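Local coordinates for putative bacterial transcription regulation protein (Staphylococcus aureus, PDB 3LUR), which is a putative transcription regulator of the integron-associated effector-binding family and probably recognises a small-molecule ligand, at residues A[57-61]-A[72-77]; A[132-138]-A[150-155]. All blocks are in the same frame, centred on the assembly; numbering follows the deposited sequence.

Contact 1 (A[57-61]-A[72-77]); sequences GILGL and YMIAVT
L61 and M73 face each other as an antiparallel hydrogen-bonded pair. L61 N donates to M73 O over 2.7 Å in an almost straight bond (172°), while M73 N returns to L61 O at 2.7 Å. Their side chains meet at the base, CB to CB 4.2 Å, because M73, a selenomethionine extended along its whole length, carries SE away from strand 58-61. The leucine itself leans on L14 and P133. Two residues along, L59 and A75 form the next such pair, with L59 N 2.8 Å from A75 O. L59 CB lies 3.4 Å from A75 O, and CG, beside its own backbone N (chi1 -69°), lets CD1 run on toward T77 CG2. On the other face of the sheet G60 offers bare backbone, and the Y72 ring fills the place: its CZ lies 3.4 Å from G60 CA, and L61 N stands over one ring face. Helix 24-41 covers this side of the sheet, I31 against Y72 and F34 and W35 against I74. Past the last pair, one water links G57 O to T77 N. The chemistry is that of a regular beta hairpin: reciprocal amide bonds fix the register, and a glycine lets a tyrosine ring lie against the sheet.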
loop_
_atom_site.group_PDB
_atom_site.type_symbol
_atom_site.label_atom_id
_atom_site.label_comp_id
_atom_site.label_asym_id
_atom_site.label_seq_id
_atom_site.Cartn_x
_atom_site.Cartn_y
_atom_site.Cartn_z
ATOM N N GLY A 57 2.117 -5.228 9.293
ATOM C CA GLY A 57 2.775 -5.582 8.078
ATOM C C GLY A 57 3.475 -4.366 7.537
ATOM O O GLY A 57 3.617 -3.342 8.230
ATOM N N ILE A 58 3.984 -4.512 6.342
ATOM C CA ILE A 58 4.651 -3.418 5.688
ATOM C C ILE A 58 3.748 -3.016 4.524
ATOM O O ILE A 58 3.082 -3.881 3.887
ATOM C CB ILE A 58 6.103 -3.795 5.292
ATOM C CG1 ILE A 58 6.821 -2.588 4.675
ATOM C CG2 ILE A 58 6.123 -5.015 4.376
ATOM C CD1 ILE A 58 8.321 -2.721 4.631
ATOM N N LEU A 59 3.688 -1.726 4.283
ATOM C CA LEU A 59 2.820 -1.167 3.262
ATOM C C LEU A 59 3.495 -0.836 1.960
ATOM O O LEU A 59 4.654 -0.354 1.921
ATOM C CB LEU A 59 2.165 0.129 3.764
ATOM C CG LEU A 59 1.109 0.166 4.883
ATOM C CD1 LEU A 59 1.655 -0.027 6.283
ATOM C CD2 LEU A 59 0.373 1.537 4.847
ATOM N N GLY A 60 2.721 -1.066 0.895
ATOM C CA GLY A 60 2.983 -0.572 -0.413
ATOM C C GLY A 60 1.875 0.442 -0.638
ATOM O O GLY A 60 0.745 0.081 -0.990
ATOM N N LEU A 61 2.183 1.700 -0.380
ATOM C CA LEU A 61 1.184 2.772 -0.465
ATOM C C LEU A 61 1.181 3.406 -1.841
ATOM O O LEU A 61 2.191 3.983 -2.287
ATOM C CB LEU A 61 1.449 3.849 0.606
ATOM C CG LEU A 61 0.437 5.000 0.748
ATOM C CD1 LEU A 61 -0.837 4.571 1.484
ATOM C CD2 LEU A 61 1.074 6.175 1.461
ATOM N N TYR A 72 4.548 5.374 -5.352
ATOM C CA TYR A 72 4.428 4.211 -4.542
ATOM C C TYR A 72 5.375 4.413 -3.381
ATOM O O TYR A 72 6.544 4.730 -3.600
ATOM C CB TYR A 72 4.878 3.013 -5.311
ATOM C CG TYR A 72 4.620 1.703 -4.682
ATOM C CD1 TYR A 72 3.368 1.110 -4.790
ATOM C CD2 TYR A 72 5.627 0.992 -4.041
ATOM C CE1 TYR A 72 3.112 -0.135 -4.267
ATOM C CE2 TYR A 72 5.380 -0.266 -3.506
ATOM C CZ TYR A 72 4.123 -0.831 -3.639
ATOM O OH TYR A 72 3.835 -2.086 -3.160
HETATM N N MSE A 73 4.878 4.259 -2.174
HETATM C CA MSE A 73 5.715 4.398 -1.012
HETATM C C MSE A 73 5.771 3.100 -0.227
HETATM O O MSE A 73 4.745 2.529 0.178
HETATM C CB MSE A 73 5.232 5.564 -0.135
HETATM C CG MSE A 73 6.057 5.801 1.108
HETATM SE SE MSE A 73 5.116 7.149 2.180
HETATM C CE MSE A 73 6.348 7.286 3.634
ATOM N N ILE A 74 6.982 2.607 -0.021
ATOM C CA ILE A 74 7.191 1.447 0.835
ATOM C C ILE A 74 7.315 2.048 2.229
ATOM O O ILE A 74 8.148 2.927 2.450
ATOM C CB ILE A 74 8.445 0.695 0.414
ATOM C CG1 ILE A 74 8.172 0.044 -0.942
ATOM C CG2 ILE A 74 8.869 -0.350 1.482
ATOM C CD1 ILE A 74 9.393 -0.618 -1.581
ATOM N N ALA A 75 6.480 1.602 3.155
ATOM C CA ALA A 75 6.413 2.259 4.436
ATOM C C ALA A 75 5.854 1.380 5.536
ATOM O O ALA A 75 5.179 0.359 5.290
ATOM C CB ALA A 75 5.497 3.485 4.294
ATOM N N VAL A 76 6.102 1.822 6.755
ATOM C CA VAL A 76 5.534 1.187 7.942
ATOM C C VAL A 76 4.856 2.257 8.776
ATOM O O VAL A 76 5.202 3.437 8.695
ATOM C CB VAL A 76 6.593 0.488 8.832
ATOM C CG1 VAL A 76 7.285 -0.630 8.070
ATOM C CG2 VAL A 76 7.628 1.493 9.397
ATOM N N THR A 77 3.884 1.842 9.584
ATOM C CA THR A 77 3.263 2.758 10.524
ATOM C C THR A 77 4.249 2.926 11.651
ATOM O O THR A 77 4.780 1.935 12.206
ATOM C CB THR A 77 1.964 2.233 11.078
ATOM O OG1 THR A 77 2.188 0.954 11.679
ATOM C CG2 THR A 77 0.914 2.138 10.000
HETATM O O HOH W 1 2.951 -0.857 9.369
#

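Contact 2 (A[132-138]-A[150-155]). With EDO (1,2-ethanediol), chain H.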
loop_
_atom_site.group_PDB
_atom_site.type_symbol
_atom_site.label_atom_id
_atom_site.label_comp_id
_atom_site.label_asym_id
_atom_site.label_seq_id
_atom_site.Cartn_x
_atom_site.Cartn_y
_atom_site.Cartn_z
ATOM N N ALA A 132 -7.895 9.213 -2.365
ATOM C CA ALA A 132 -6.917 9.303 -1.334
ATOM C C ALA A 132 -5.998 8.140 -1.575
ATOM O O ALA A 132 -6.315 7.237 -2.388
ATOM C CB ALA A 132 -7.574 9.168 0.041
ATOM N N PRO A 133 -4.892 8.101 -0.838
ATOM C CA PRO A 133 -3.994 6.966 -1.033
ATOM C C PRO A 133 -4.632 5.628 -0.678
ATOM O O PRO A 133 -5.517 5.563 0.162
ATOM C CB PRO A 133 -2.813 7.303 -0.117
ATOM C CG PRO A 133 -2.821 8.769 -0.013
ATOM C CD PRO A 133 -4.287 9.126 0.029
ATOM N N PHE A 134 -4.197 4.567 -1.363
ATOM C CA PHE A 134 -4.670 3.230 -1.094
ATOM C C PHE A 134 -3.436 2.339 -0.955
ATOM O O PHE A 134 -2.374 2.699 -1.427
ATOM C CB PHE A 134 -5.628 2.736 -2.192
ATOM C CG PHE A 134 -5.068 2.790 -3.587
ATOM C CD1 PHE A 134 -5.116 3.977 -4.336
ATOM C CD2 PHE A 134 -4.538 1.637 -4.180
ATOM C CE1 PHE A 134 -4.623 4.023 -5.653
ATOM C CE2 PHE A 134 -4.030 1.681 -5.499
ATOM C CZ PHE A 134 -4.068 2.876 -6.224
ATOM N N PHE A 135 -3.563 1.210 -0.287
ATOM C CA PHE A 135 -2.361 0.422 -0.034
ATOM C C PHE A 135 -2.511 -1.075 -0.042
ATOM O O PHE A 135 -3.588 -1.620 0.187
ATOM C CB PHE A 135 -1.676 0.896 1.276
ATOM C CG PHE A 135 -2.526 0.788 2.526
ATOM C CD1 PHE A 135 -3.335 1.839 2.926
ATOM C CD2 PHE A 135 -2.458 -0.351 3.337
ATOM C CE1 PHE A 135 -4.082 1.759 4.082
ATOM C CE2 PHE A 135 -3.189 -0.433 4.510
ATOM C CZ PHE A 135 -4.021 0.613 4.878
ATOM N N GLU A 136 -1.375 -1.719 -0.300
ATOM C CA GLU A 136 -1.200 -3.141 -0.158
ATOM C C GLU A 136 -0.564 -3.306 1.213
ATOM O O GLU A 136 0.336 -2.551 1.568
ATOM C CB GLU A 136 -0.223 -3.638 -1.233
ATOM C CG GLU A 136 -0.660 -3.321 -2.636
ATOM C CD GLU A 136 0.483 -3.149 -3.619
ATOM O OE1 GLU A 136 1.658 -3.443 -3.311
ATOM O OE2 GLU A 136 0.191 -2.707 -4.724
ATOM N N LEU A 137 -0.997 -4.288 1.972
ATOM C CA LEU A 137 -0.416 -4.526 3.276
ATOM C C LEU A 137 0.108 -5.954 3.295
ATOM O O LEU A 137 -0.657 -6.937 3.081
ATOM C CB LEU A 137 -1.434 -4.275 4.384
ATOM C CG LEU A 137 -0.959 -4.470 5.834
ATOM C CD1 LEU A 137 0.138 -3.421 6.193
ATOM C CD2 LEU A 137 -2.114 -4.440 6.836
ATOM N N TYR A 138 1.407 -6.067 3.577
ATOM C CA TYR A 138 2.140 -7.357 3.550
ATOM C C TYR A 138 2.568 -7.865 4.927
ATOM O O TYR A 138 3.436 -7.297 5.567
ATOM C CB TYR A 138 3.386 -7.215 2.679
ATOM C CG TYR A 138 3.100 -6.858 1.240
ATOM C CD1 TYR A 138 2.768 -7.835 0.323
ATOM C CD2 TYR A 138 3.163 -5.548 0.796
ATOM C CE1 TYR A 138 2.507 -7.513 -0.987
ATOM C CE2 TYR A 138 2.901 -5.216 -0.488
ATOM C CZ TYR A 138 2.553 -6.203 -1.386
ATOM O OH TYR A 138 2.275 -5.861 -2.690
ATOM N N THR A 150 -2.208 -11.015 0.615
ATOM C CA THR A 150 -1.905 -9.599 0.678
ATOM C C THR A 150 -3.251 -8.886 0.846
ATOM O O THR A 150 -4.217 -9.227 0.156
ATOM C CB THR A 150 -1.269 -9.080 -0.663
ATOM O OG1 THR A 150 -0.046 -9.763 -0.912
ATOM C CG2 THR A 150 -1.000 -7.578 -0.607
ATOM N N GLU A 151 -3.320 -7.918 1.741
ATOM C CA GLU A 151 -4.529 -7.120 1.866
ATOM C C GLU A 151 -4.435 -5.899 1.015
ATOM O O GLU A 151 -3.385 -5.268 0.922
ATOM C CB GLU A 151 -4.789 -6.717 3.309
ATOM C CG GLU A 151 -5.138 -7.859 4.201
ATOM C CD GLU A 151 -5.470 -7.425 5.620
ATOM O OE1 GLU A 151 -5.141 -6.284 6.010
ATOM O OE2 GLU A 151 -6.004 -8.273 6.368
ATOM N N ILE A 152 -5.553 -5.527 0.414
ATOM C CA ILE A 152 -5.618 -4.316 -0.395
ATOM C C ILE A 152 -6.671 -3.411 0.276
ATOM O O ILE A 152 -7.848 -3.781 0.395
ATOM C CB ILE A 152 -5.993 -4.611 -1.862
ATOM C CG1 ILE A 152 -4.810 -5.259 -2.588
ATOM C CG2 ILE A 152 -6.407 -3.299 -2.601
ATOM C CD1 ILE A 152 -5.137 -5.821 -3.987
ATOM N N TRP A 153 -6.240 -2.234 0.679
ATOM C CA TRP A 153 -7.082 -1.302 1.424
ATOM C C TRP A 153 -7.402 -0.126 0.542
ATOM O O TRP A 153 -6.517 0.671 0.227
ATOM C CB TRP A 153 -6.328 -0.811 2.649
ATOM C CG TRP A 153 -6.108 -1.806 3.714
ATOM C CD1 TRP A 153 -5.351 -2.942 3.649
ATOM C CD2 TRP A 153 -6.575 -1.712 5.060
ATOM N NE1 TRP A 153 -5.367 -3.592 4.861
ATOM C CE2 TRP A 153 -6.093 -2.848 5.753
ATOM C CE3 TRP A 153 -7.360 -0.793 5.739
ATOM C CZ2 TRP A 153 -6.395 -3.090 7.105
ATOM C CZ3 TRP A 153 -7.642 -1.015 7.087
ATOM C CH2 TRP A 153 -7.153 -2.160 7.752
HETATM N N MSE A 154 -8.680 0.027 0.226
HETATM C CA MSE A 154 -9.155 1.078 -0.651
HETATM C C MSE A 154 -10.057 2.015 0.152
HETATM O O MSE A 154 -11.065 1.576 0.719
HETATM C CB MSE A 154 -9.982 0.482 -1.800
HETATM C CG MSE A 154 -9.297 -0.597 -2.537
HETATM SE SE MSE A 154 -7.660 0.010 -3.440
HETATM C CE MSE A 154 -8.366 1.280 -4.655
ATOM N N PRO A 155 -9.713 3.310 0.183
ATOM C CA PRO A 155 -10.476 4.275 0.983
ATOM C C PRO A 155 -11.852 4.595 0.420
ATOM O O PRO A 155 -12.037 4.680 -0.809
ATOM C CB PRO A 155 -9.583 5.503 0.973
ATOM C CG PRO A 155 -8.847 5.412 -0.269
ATOM C CD PRO A 155 -8.588 3.965 -0.509
HETATM C C1 EDO H . 6.743 -8.483 8.179
HETATM O O1 EDO H . 6.141 -7.847 7.035
HETATM C C2 EDO H . 5.749 -8.497 9.348
HETATM O O2 EDO H . 5.571 -7.183 9.889
#
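E136 OE1 is gripped by two tyrosines: the Y138 hydroxyl donates to it over 2.6 Å, coming from above the carboxylate plane, and Y72 OH bonds to it as well. Across the strands, E136 CB touches T150 CG2 at 4.1 Å, and the same T150 methyl meets the Y138 ring at CE1, 3.5 Å away. The opposite face of the sheet carries an offset stack: the F135 ring lies over the five-membered ring of W153, centroids 4.3 Å apart and planes at 16°. F135 CG sits between its backbone N and carbonyl carbon (chi1 60°), which brings the ring across the pair, and W153 CB comes under its centre as a CH-pi contact. W153 NE1 donates to E151 OE1 at 2.9 Å, fixing the indole's rotation, and L137 CD2 rests 3.6 Å from that oxygen. Beneath, F135 N and O both bond to W153, and L137 N and O to E151. At the strand end P155 CG closes on P133 O at 3.4 Å. A buried carboxylate held by two hydroxyls is reminiscent of the acidic residue in the drug pocket of BmrR-type effector domains.

In the fold
From the N terminus, strand 5-21 and helices 24-41 and 43-50 come first. Contact 1 then joins strands 58-64 and 70-77, closing a short hairpin. Strand 88-103 and helix 108-124 follow, and contact 2 closes a second hairpin from strands 134-138 and 149-156. The two are in series, neither nesting nor crossing, but strands 58-64 and 134-138 are sheet neighbours, with I58 O bonded to Y138 N and L59 packed on L137. Strands 5-21 and 88-103 continue the antiparallel sheet beyond the hairpins, closing it into a barrel. Contacts 1 and 2 thus supply its four middle strands.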